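Phenol hydroxylase component phN (Pseudomonas stutzeri, PDB 3U52) probably hydroxylates phenol and related aromatics with oxygen at a carboxylate-bridged diiron centre, as the large subunit of a bacterial multicomponent monooxygenase. Local coordinates at residues N157-W170 and Q472-F484. Sequence-based numbering, arbitrary orientation.
Sequences NGLHDGPHMHDRVW and QKYYHINIGEDNF. With XE (xenon), chain R.
Val-169 lies over one face of the Tyr-475 ring, its CG2 3.7 Å from Tyr-475 CG. Next to it, the extended Met-165 chain brings CE to 3.6 Å from Ile-477 CG1. Trp-170 and Tyr-475 each also line a xenon site; one xenon sits over the centre of the Trp-170 indole, whose NE1 hydrogen-bonds Ala-345 O. Arg-168 crosses Tyr-474 with CD over the ring centre, a CH-pi contact. The short helix 162-166, within the hydroxylase family region, and the residues after it pack against the end region of helix 467-474 and the loop that follows. There His-164 and His-476 stack face to face, centroids 3.6 Å apart and planes at 13°. With CG anti to the backbone N (chi1 174°), His-164 also donates a hydrogen bond from NE2 to Tyr-474 O, 2.8 Å away, with the acceptor tilted 18° from the ring plane. With an alanine here the stack and the NE2 bond go, which would probably leave the His-476 ring freer to tilt and Tyr-474 O without this donor. His-476 ND1 donates in its ring plane to Asp-161 OD1, which also salt-bridges a basic side chain of another protein's chain. Farther out, His-160 NE2 and Asn-478 N grip Asp-482 OD1 from opposite faces of the carboxylate, and a water links Asn-157 ND2 to Glu-481 O.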
ATOM      1  N   ASN A 157     -18.847   2.348  18.863  1.00 20.82           N
ATOM      2  CA  ASN A 157     -20.010   1.475  19.093  1.00 22.56           C
ATOM      3  C   ASN A 157     -20.882   1.557  17.854  1.00 21.60           C
ATOM      4  O   ASN A 157     -20.641   2.389  17.008  1.00 22.90           O
ATOM      5  CB  ASN A 157     -20.743   1.873  20.385  1.00 22.16           C
ATOM      6  CG  ASN A 157     -19.943   1.503  21.660  1.00 27.11           C
ATOM      7  OD1 ASN A 157     -19.372   0.419  21.731  1.00 29.32           O
ATOM      8  ND2 ASN A 157     -19.879   2.419  22.642  1.00 28.24           N
ATOM      9  N   GLY A 158     -21.839   0.652  17.705  1.00 21.50           N
ATOM     10  CA  GLY A 158     -22.821   0.760  16.659  1.00 21.16           C
ATOM     11  C   GLY A 158     -22.417   0.181  15.307  1.00 21.34           C
ATOM     12  O   GLY A 158     -23.207   0.211  14.365  1.00 21.42           O
ATOM     13  N   LEU A 159     -21.218  -0.380  15.201  1.00 21.16           N
ATOM     14  CA  LEU A 159     -20.742  -0.925  13.927  1.00 21.22           C
ATOM     15  C   LEU A 159     -20.707  -2.450  13.970  1.00 21.39           C
ATOM     16  O   LEU A 159     -20.304  -3.072  13.005  1.00 21.76           O
ATOM     17  CB  LEU A 159     -19.315  -0.394  13.607  1.00 20.34           C
ATOM     18  CG  LEU A 159     -19.255   1.091  13.266  1.00 23.68           C
ATOM     19  CD1 LEU A 159     -18.273   1.798  14.142  1.00 25.69           C
ATOM     20  CD2 LEU A 159     -18.872   1.235  11.823  1.00 24.82           C
ATOM     21  N   HIS A 160     -21.174  -3.055  15.063  1.00 21.98           N
ATOM     22  CA  HIS A 160     -20.847  -4.452  15.380  1.00 22.03           C
ATOM     23  C   HIS A 160     -21.772  -5.518  14.820  1.00 22.15           C
ATOM     24  O   HIS A 160     -21.422  -6.726  14.844  1.00 24.19           O
ATOM     25  CB  HIS A 160     -20.706  -4.654  16.925  1.00 21.85           C
ATOM     26  CG  HIS A 160     -21.877  -4.145  17.704  1.00 22.59           C
ATOM     27  ND1 HIS A 160     -23.006  -4.896  17.913  1.00 23.37           N
ATOM     28  CD2 HIS A 160     -22.120  -2.941  18.270  1.00 25.80           C
ATOM     29  CE1 HIS A 160     -23.889  -4.194  18.599  1.00 24.50           C
ATOM     30  NE2 HIS A 160     -23.383  -2.997  18.816  1.00 25.83           N
ATOM     31  N   ASP A 161     -22.940  -5.132  14.327  1.00 21.40           N
ATOM     32  CA  ASP A 161     -23.895  -6.156  13.838  1.00 20.68           C
ATOM     33  C   ASP A 161     -24.712  -5.659  12.624  1.00 20.75           C
ATOM     34  O   ASP A 161     -25.952  -5.796  12.589  1.00 20.63           O
ATOM     35  CB  ASP A 161     -24.822  -6.536  15.004  1.00 20.38           C
ATOM     36  CG  ASP A 161     -24.817  -8.076  15.298  1.00 24.83           C
ATOM     37  OD1 ASP A 161     -24.956  -8.493  16.471  1.00 26.80           O
ATOM     38  OD2 ASP A 161     -24.713  -8.872  14.333  1.00 27.83           O
ATOM     39  N   GLY A 162     -24.026  -5.002  11.700  1.00 19.66           N
ATOM     40  CA  GLY A 162     -24.628  -4.429  10.496  1.00 18.86           C
ATOM     41  C   GLY A 162     -25.666  -5.295   9.772  1.00 19.15           C
ATOM     42  O   GLY A 162     -26.810  -4.854   9.603  1.00 18.95           O
ATOM     43  N   PRO A 163     -25.279  -6.490   9.254  1.00 19.06           N
ATOM     44  CA  PRO A 163     -26.226  -7.330   8.511  1.00 18.61           C
ATOM     45  C   PRO A 163     -27.444  -7.797   9.368  1.00 20.47           C
ATOM     46  O   PRO A 163     -28.568  -7.880   8.877  1.00 21.33           O
ATOM     47  CB  PRO A 163     -25.369  -8.521   8.079  1.00 20.11           C
ATOM     48  CG  PRO A 163     -23.954  -8.043   8.183  1.00 19.76           C
ATOM     49  CD  PRO A 163     -23.904  -7.048   9.262  1.00 18.43           C
ATOM     50  N   HIS A 164     -27.212  -8.100  10.637  1.00 19.87           N
ATOM     51  CA  HIS A 164     -28.293  -8.464  11.584  1.00 19.59           C
ATOM     52  C   HIS A 164     -29.300  -7.318  11.764  1.00 18.63           C
ATOM     53  O   HIS A 164     -30.511  -7.505  11.675  1.00 18.38           O
ATOM     54  CB  HIS A 164     -27.694  -8.895  12.933  1.00 19.91           C
ATOM     55  CG  HIS A 164     -28.712  -9.137  14.005  1.00 21.21           C
ATOM     56  ND1 HIS A 164     -29.220 -10.394  14.270  1.00 22.09           N
ATOM     57  CD2 HIS A 164     -29.363  -8.276  14.833  1.00 19.93           C
ATOM     58  CE1 HIS A 164     -30.138 -10.302  15.220  1.00 21.84           C
ATOM     59  NE2 HIS A 164     -30.230  -9.032  15.598  1.00 21.74           N
ATOM     60  N   MET A 165     -28.788  -6.125  11.978  1.00 18.43           N
ATOM     61  CA  MET A 165     -29.633  -4.956  12.133  1.00 19.18           C
ATOM     62  C   MET A 165     -30.328  -4.584  10.832  1.00 18.53           C
ATOM     63  O   MET A 165     -31.526  -4.207  10.851  1.00 18.03           O
ATOM     64  CB  MET A 165     -28.793  -3.792  12.644  1.00 19.51           C
ATOM     65  CG  MET A 165     -28.326  -4.028  14.035  1.00 19.84           C
ATOM     66  SD  MET A 165     -27.510  -2.579  14.637  1.00 25.30           S
ATOM     67  CE  MET A 165     -26.853  -3.104  16.264  1.00 26.59           C
ATOM     68  N   HIS A 166     -29.649  -4.767   9.701  1.00 17.24           N
ATOM     69  CA  HIS A 166     -30.252  -4.403   8.365  1.00 18.06           C
ATOM     70  C   HIS A 166     -31.575  -5.108   8.095  1.00 18.50           C
ATOM     71  O   HIS A 166     -32.463  -4.553   7.465  1.00 17.48           O
ATOM     72  CB  HIS A 166     -29.284  -4.774   7.215  1.00 16.25           C
ATOM     73  CG  HIS A 166     -29.711  -4.302   5.850  1.00 15.86           C
ATOM     74  ND1 HIS A 166     -29.505  -3.014   5.404  1.00 17.27           N
ATOM     75  CD2 HIS A 166     -30.272  -4.970   4.805  1.00 15.97           C
ATOM     76  CE1 HIS A 166     -29.940  -2.898   4.153  1.00 17.72           C
ATOM     77  NE2 HIS A 166     -30.398  -4.078   3.755  1.00 16.11           N
ATOM     78  N   ASP A 167     -31.691  -6.362   8.569  1.00 20.10           N
ATOM     79  CA  ASP A 167     -32.926  -7.171   8.400  1.00 19.82           C
ATOM     80  C   ASP A 167     -34.057  -6.828   9.401  1.00 21.13           C
ATOM     81  O   ASP A 167     -35.204  -7.233   9.185  1.00 20.33           O
ATOM     82  CB  ASP A 167     -32.625  -8.677   8.501  1.00 19.77           C
ATOM     83  CG  ASP A 167     -31.912  -9.265   7.260  1.00 22.27           C
ATOM     84  OD1 ASP A 167     -31.780  -8.596   6.229  1.00 23.57           O
ATOM     85  OD2 ASP A 167     -31.498 -10.450   7.289  1.00 24.88           O
ATOM     86  N   ARG A 168     -33.730  -6.109  10.482  1.00 20.76           N
ATOM     87  CA  ARG A 168     -34.649  -5.974  11.620  1.00 21.80           C
ATOM     88  C   ARG A 168     -34.984  -4.553  11.980  1.00 22.30           C
ATOM     89  O   ARG A 168     -36.157  -4.241  12.191  1.00 23.66           O
ATOM     90  CB  ARG A 168     -34.111  -6.700  12.866  1.00 21.15           C
ATOM     91  CG  ARG A 168     -33.956  -8.204  12.650  1.00 19.12           C
ATOM     92  CD  ARG A 168     -33.247  -8.916  13.785  1.00 19.26           C
ATOM     93  NE  ARG A 168     -33.159 -10.365  13.521  1.00 22.15           N
ATOM     94  CZ  ARG A 168     -32.402 -10.939  12.571  1.00 22.95           C
ATOM     95  NH1 ARG A 168     -31.613 -10.229  11.759  1.00 21.77           N
ATOM     96  NH2 ARG A 168     -32.441 -12.256  12.422  1.00 24.17           N
ATOM     97  N   VAL A 169     -33.969  -3.711  12.092  1.00 22.30           N
ATOM     98  CA  VAL A 169     -34.123  -2.358  12.623  1.00 23.04           C
ATOM     99  C   VAL A 169     -35.029  -1.469  11.793  1.00 22.56           C
ATOM    100  O   VAL A 169     -34.926  -1.416  10.574  1.00 21.94           O
ATOM    101  CB  VAL A 169     -32.746  -1.646  12.833  1.00 22.61           C
ATOM    102  CG1 VAL A 169     -32.943  -0.226  13.286  1.00 24.29           C
ATOM    103  CG2 VAL A 169     -31.897  -2.385  13.870  1.00 22.84           C
ATOM    104  N   TRP A 170     -35.884  -0.723  12.491  1.00 21.83           N
ATOM    105  CA  TRP A 170     -36.919   0.068  11.855  1.00 22.51           C
ATOM    106  C   TRP A 170     -36.417   0.872  10.657  1.00 22.01           C
ATOM    107  O   TRP A 170     -36.904   0.672   9.548  1.00 21.65           O
ATOM    108  CB  TRP A 170     -37.719   0.912  12.906  1.00 22.77           C
ATOM    109  CG  TRP A 170     -36.914   2.017  13.562  1.00 25.29           C
ATOM    110  CD1 TRP A 170     -36.050   1.899  14.636  1.00 23.54           C
ATOM    111  CD2 TRP A 170     -36.903   3.409  13.178  1.00 26.54           C
ATOM    112  NE1 TRP A 170     -35.466   3.134  14.916  1.00 23.59           N
ATOM    113  CE2 TRP A 170     -35.973   4.079  14.041  1.00 27.23           C
ATOM    114  CE3 TRP A 170     -37.545   4.154  12.162  1.00 28.54           C
ATOM    115  CZ2 TRP A 170     -35.704   5.474  13.924  1.00 23.86           C
ATOM    116  CZ3 TRP A 170     -37.276   5.561  12.060  1.00 23.06           C
ATOM    117  CH2 TRP A 170     -36.386   6.198  12.943  1.00 22.23           C
ATOM    118  N   GLN A 472     -32.862  -4.174  22.607  1.00 24.38           N
ATOM    119  CA  GLN A 472     -31.733  -4.968  23.102  1.00 25.17           C
ATOM    120  C   GLN A 472     -31.726  -6.389  22.547  1.00 25.41           C
ATOM    121  O   GLN A 472     -30.676  -6.873  22.071  1.00 24.87           O
ATOM    122  CB  GLN A 472     -31.706  -5.010  24.660  1.00 26.41           C
ATOM    123  CG  GLN A 472     -30.494  -5.831  25.244  1.00 28.61           C
ATOM    124  CD  GLN A 472     -29.185  -5.084  25.075  1.00 30.89           C
ATOM    125  OE1 GLN A 472     -28.987  -4.004  25.652  1.00 28.74           O
ATOM    126  NE2 GLN A 472     -28.294  -5.632  24.225  1.00 31.01           N
ATOM    127  N   LYS A 473     -32.871  -7.077  22.588  1.00 25.32           N
ATOM    128  CA  LYS A 473     -32.870  -8.517  22.264  1.00 26.84           C
ATOM    129  C   LYS A 473     -33.113  -8.850  20.798  1.00 26.16           C
ATOM    130  O   LYS A 473     -32.559  -9.831  20.301  1.00 26.45           O
ATOM    131  CB  LYS A 473     -33.838  -9.317  23.170  1.00 28.14           C
ATOM    132  CG  LYS A 473     -33.389  -9.405  24.673  1.00 34.80           C
ATOM    133  CD  LYS A 473     -32.129 -10.320  24.867  1.00 44.26           C
ATOM    134  CE  LYS A 473     -31.374 -10.073  26.181  1.00 47.75           C
ATOM    135  NZ  LYS A 473     -32.287 -10.054  27.382  1.00 50.46           N
ATOM    136  N   TYR A 474     -33.943  -8.055  20.111  1.00 25.56           N
ATOM    137  CA  TYR A 474     -34.207  -8.270  18.694  1.00 23.89           C
ATOM    138  C   TYR A 474     -33.188  -7.557  17.824  1.00 24.92           C
ATOM    139  O   TYR A 474     -32.602  -8.175  16.924  1.00 24.80           O
ATOM    140  CB  TYR A 474     -35.637  -7.831  18.315  1.00 23.67           C
ATOM    141  CG  TYR A 474     -36.107  -8.339  16.955  1.00 22.32           C
ATOM    142  CD1 TYR A 474     -36.504  -7.443  15.954  1.00 22.08           C
ATOM    143  CD2 TYR A 474     -36.100  -9.700  16.649  1.00 24.59           C
ATOM    144  CE1 TYR A 474     -36.914  -7.907  14.705  1.00 20.54           C
ATOM    145  CE2 TYR A 474     -36.535 -10.181  15.409  1.00 25.15           C
ATOM    146  CZ  TYR A 474     -36.917  -9.268  14.446  1.00 24.04           C
ATOM    147  OH  TYR A 474     -37.344  -9.730  13.234  1.00 24.86           O
ATOM    148  N   TYR A 475     -32.970  -6.265  18.111  1.00 23.84           N
ATOM    149  CA  TYR A 475     -32.081  -5.443  17.306  1.00 23.15           C
ATOM    150  C   TYR A 475     -30.615  -5.651  17.587  1.00 23.51           C
ATOM    151  O   TYR A 475     -29.777  -5.297  16.729  1.00 24.65           O
ATOM    152  CB  TYR A 475     -32.406  -3.928  17.467  1.00 21.60           C
ATOM    153  CG  TYR A 475     -33.740  -3.509  16.898  1.00 20.19           C
ATOM    154  CD1 TYR A 475     -34.526  -4.382  16.172  1.00 17.46           C
ATOM    155  CD2 TYR A 475     -34.190  -2.207  17.064  1.00 18.99           C
ATOM    156  CE1 TYR A 475     -35.751  -3.964  15.639  1.00 18.50           C
ATOM    157  CE2 TYR A 475     -35.365  -1.791  16.533  1.00 19.78           C
ATOM    158  CZ  TYR A 475     -36.141  -2.639  15.844  1.00 19.23           C
ATOM    159  OH  TYR A 475     -37.297  -2.092  15.323  1.00 24.09           O
ATOM    160  N   HIS A 476     -30.302  -6.182  18.779  1.00 24.03           N
ATOM    161  CA  HIS A 476     -28.932  -6.277  19.302  1.00 23.96           C
ATOM    162  C   HIS A 476     -28.312  -4.920  19.456  1.00 24.66           C
ATOM    163  O   HIS A 476     -27.111  -4.812  19.345  1.00 25.13           O
ATOM    164  CB  HIS A 476     -28.036  -7.085  18.353  1.00 23.73           C
ATOM    165  CG  HIS A 476     -28.331  -8.555  18.334  1.00 24.95           C
ATOM    166  ND1 HIS A 476     -27.528  -9.464  17.673  1.00 28.46           N
ATOM    167  CD2 HIS A 476     -29.335  -9.275  18.871  1.00 25.87           C
ATOM    168  CE1 HIS A 476     -28.027 -10.679  17.813  1.00 26.74           C
ATOM    169  NE2 HIS A 476     -29.133 -10.587  18.518  1.00 25.01           N
ATOM    170  N   ILE A 477     -29.119  -3.873  19.646  1.00 24.29           N
ATOM    171  CA  ILE A 477     -28.604  -2.565  20.037  1.00 23.95           C
ATOM    172  C   ILE A 477     -28.304  -2.575  21.539  1.00 24.95           C
ATOM    173  O   ILE A 477     -29.181  -2.881  22.365  1.00 24.45           O
ATOM    174  CB  ILE A 477     -29.567  -1.420  19.552  1.00 24.56           C
ATOM    175  CG1 ILE A 477     -29.426  -1.256  18.011  1.00 24.00           C
ATOM    176  CG2 ILE A 477     -29.336  -0.107  20.315  1.00 21.41           C
ATOM    177  CD1 ILE A 477     -30.587  -0.616  17.301  1.00 24.91           C
ATOM    178  N   ASN A 478     -27.061  -2.311  21.919  1.00 24.64           N
ATOM    179  CA  ASN A 478     -26.749  -2.358  23.339  1.00 25.54           C
ATOM    180  C   ASN A 478     -27.173  -1.053  23.949  1.00 25.27           C
ATOM    181  O   ASN A 478     -26.525  -0.046  23.731  1.00 24.15           O
ATOM    182  CB  ASN A 478     -25.265  -2.581  23.593  1.00 25.62           C
ATOM    183  CG  ASN A 478     -24.803  -3.935  23.086  1.00 29.15           C
ATOM    184  OD1 ASN A 478     -23.767  -4.042  22.436  1.00 33.15           O
ATOM    185  ND2 ASN A 478     -25.591  -4.965  23.354  1.00 26.11           N
ATOM    186  N   ILE A 479     -28.259  -1.088  24.708  1.00 24.71           N
ATOM    187  CA  ILE A 479     -28.784   0.112  25.353  1.00 24.66           C
ATOM    188  C   ILE A 479     -27.774   0.797  26.276  1.00 25.04           C
ATOM    189  O   ILE A 479     -27.202   0.168  27.177  1.00 24.75           O
ATOM    190  CB  ILE A 479     -30.074  -0.178  26.096  1.00 23.48           C
ATOM    191  CG1 ILE A 479     -31.110  -0.755  25.125  1.00 25.99           C
ATOM    192  CG2 ILE A 479     -30.565   1.111  26.812  1.00 25.66           C
ATOM    193  CD1 ILE A 479     -32.249  -1.545  25.803  1.00 27.52           C
ATOM    194  N   GLY A 480     -27.593   2.099  26.072  1.00 25.33           N
ATOM    195  CA  GLY A 480     -26.592   2.878  26.797  1.00 25.78           C
ATOM    196  C   GLY A 480     -25.232   2.935  26.120  1.00 27.90           C
ATOM    197  O   GLY A 480     -24.379   3.746  26.507  1.00 28.09           O
ATOM    198  N   GLU A 481     -25.024   2.104  25.086  1.00 27.67           N
ATOM    199  CA  GLU A 481     -23.770   2.098  24.365  1.00 27.63           C
ATOM    200  C   GLU A 481     -23.913   2.586  22.922  1.00 26.91           C
ATOM    201  O   GLU A 481     -23.176   3.459  22.495  1.00 28.26           O
ATOM    202  CB  GLU A 481     -23.167   0.697  24.385  1.00 28.39           C
ATOM    203  CG  GLU A 481     -22.706   0.240  25.733  1.00 33.76           C
ATOM    204  CD  GLU A 481     -22.175  -1.194  25.691  1.00 42.84           C
ATOM    205  OE1 GLU A 481     -21.591  -1.602  24.651  1.00 42.45           O
ATOM    206  OE2 GLU A 481     -22.346  -1.925  26.702  1.00 47.33           O
ATOM    207  N   ASP A 482     -24.814   1.973  22.159  1.00 26.21           N
ATOM    208  CA  ASP A 482     -24.945   2.269  20.738  1.00 25.38           C
ATOM    209  C   ASP A 482     -25.952   3.374  20.472  1.00 25.52           C
ATOM    210  O   ASP A 482     -25.918   4.002  19.390  1.00 25.64           O
ATOM    211  CB  ASP A 482     -25.467   1.050  19.985  1.00 26.68           C
ATOM    212  CG  ASP A 482     -24.556  -0.177  20.100  1.00 29.56           C
ATOM    213  OD1 ASP A 482     -25.115  -1.280  20.112  1.00 30.47           O
ATOM    214  OD2 ASP A 482     -23.306  -0.054  20.137  1.00 30.20           O
ATOM    215  N   ASN A 483     -26.897   3.583  21.400  1.00 22.55           N
ATOM    216  CA  ASN A 483     -28.044   4.472  21.141  1.00 22.72           C
ATOM    217  C   ASN A 483     -27.996   5.763  21.992  1.00 22.57           C
ATOM    218  O   ASN A 483     -27.005   5.999  22.702  1.00 22.66           O
ATOM    219  CB  ASN A 483     -29.350   3.695  21.379  1.00 21.96           C
ATOM    220  CG  ASN A 483     -29.545   3.301  22.833  1.00 22.65           C
ATOM    221  OD1 ASN A 483     -30.677   3.093  23.296  1.00 24.56           O
ATOM    222  ND2 ASN A 483     -28.461   3.217  23.569  1.00 18.69           N
ATOM    223  N   PHE A 484     -29.033   6.596  21.904  1.00 22.14           N
ATOM    224  CA  PHE A 484     -29.151   7.813  22.718  1.00 21.97           C
ATOM    225  C   PHE A 484     -28.262   8.945  22.209  1.00 22.59           C
ATOM    226  O   PHE A 484     -27.492   8.743  21.261  1.00 22.74           O
ATOM    227  CB  PHE A 484     -28.827   7.570  24.202  1.00 22.52           C
ATOM    228  CG  PHE A 484     -29.754   6.586  24.909  1.00 23.75           C
ATOM    229  CD1 PHE A 484     -31.155   6.691  24.791  1.00 24.67           C
ATOM    230  CD2 PHE A 484     -29.226   5.590  25.719  1.00 23.47           C
ATOM    231  CE1 PHE A 484     -32.009   5.789  25.451  1.00 25.10           C
ATOM    232  CE2 PHE A 484     -30.072   4.660  26.387  1.00 24.80           C
ATOM    233  CZ  PHE A 484     -31.467   4.777  26.263  1.00 25.23           C
TER
HETATM  234 XE    XE R 523     -39.115   4.297  15.975  1.00 32.36          XE
HETATM  235  O   HOH W   1     -21.110   5.190  22.047  1.00 20.39           O
HETATM  236  O   HOH W   2     -38.722  -3.910  13.928  1.00 29.44           O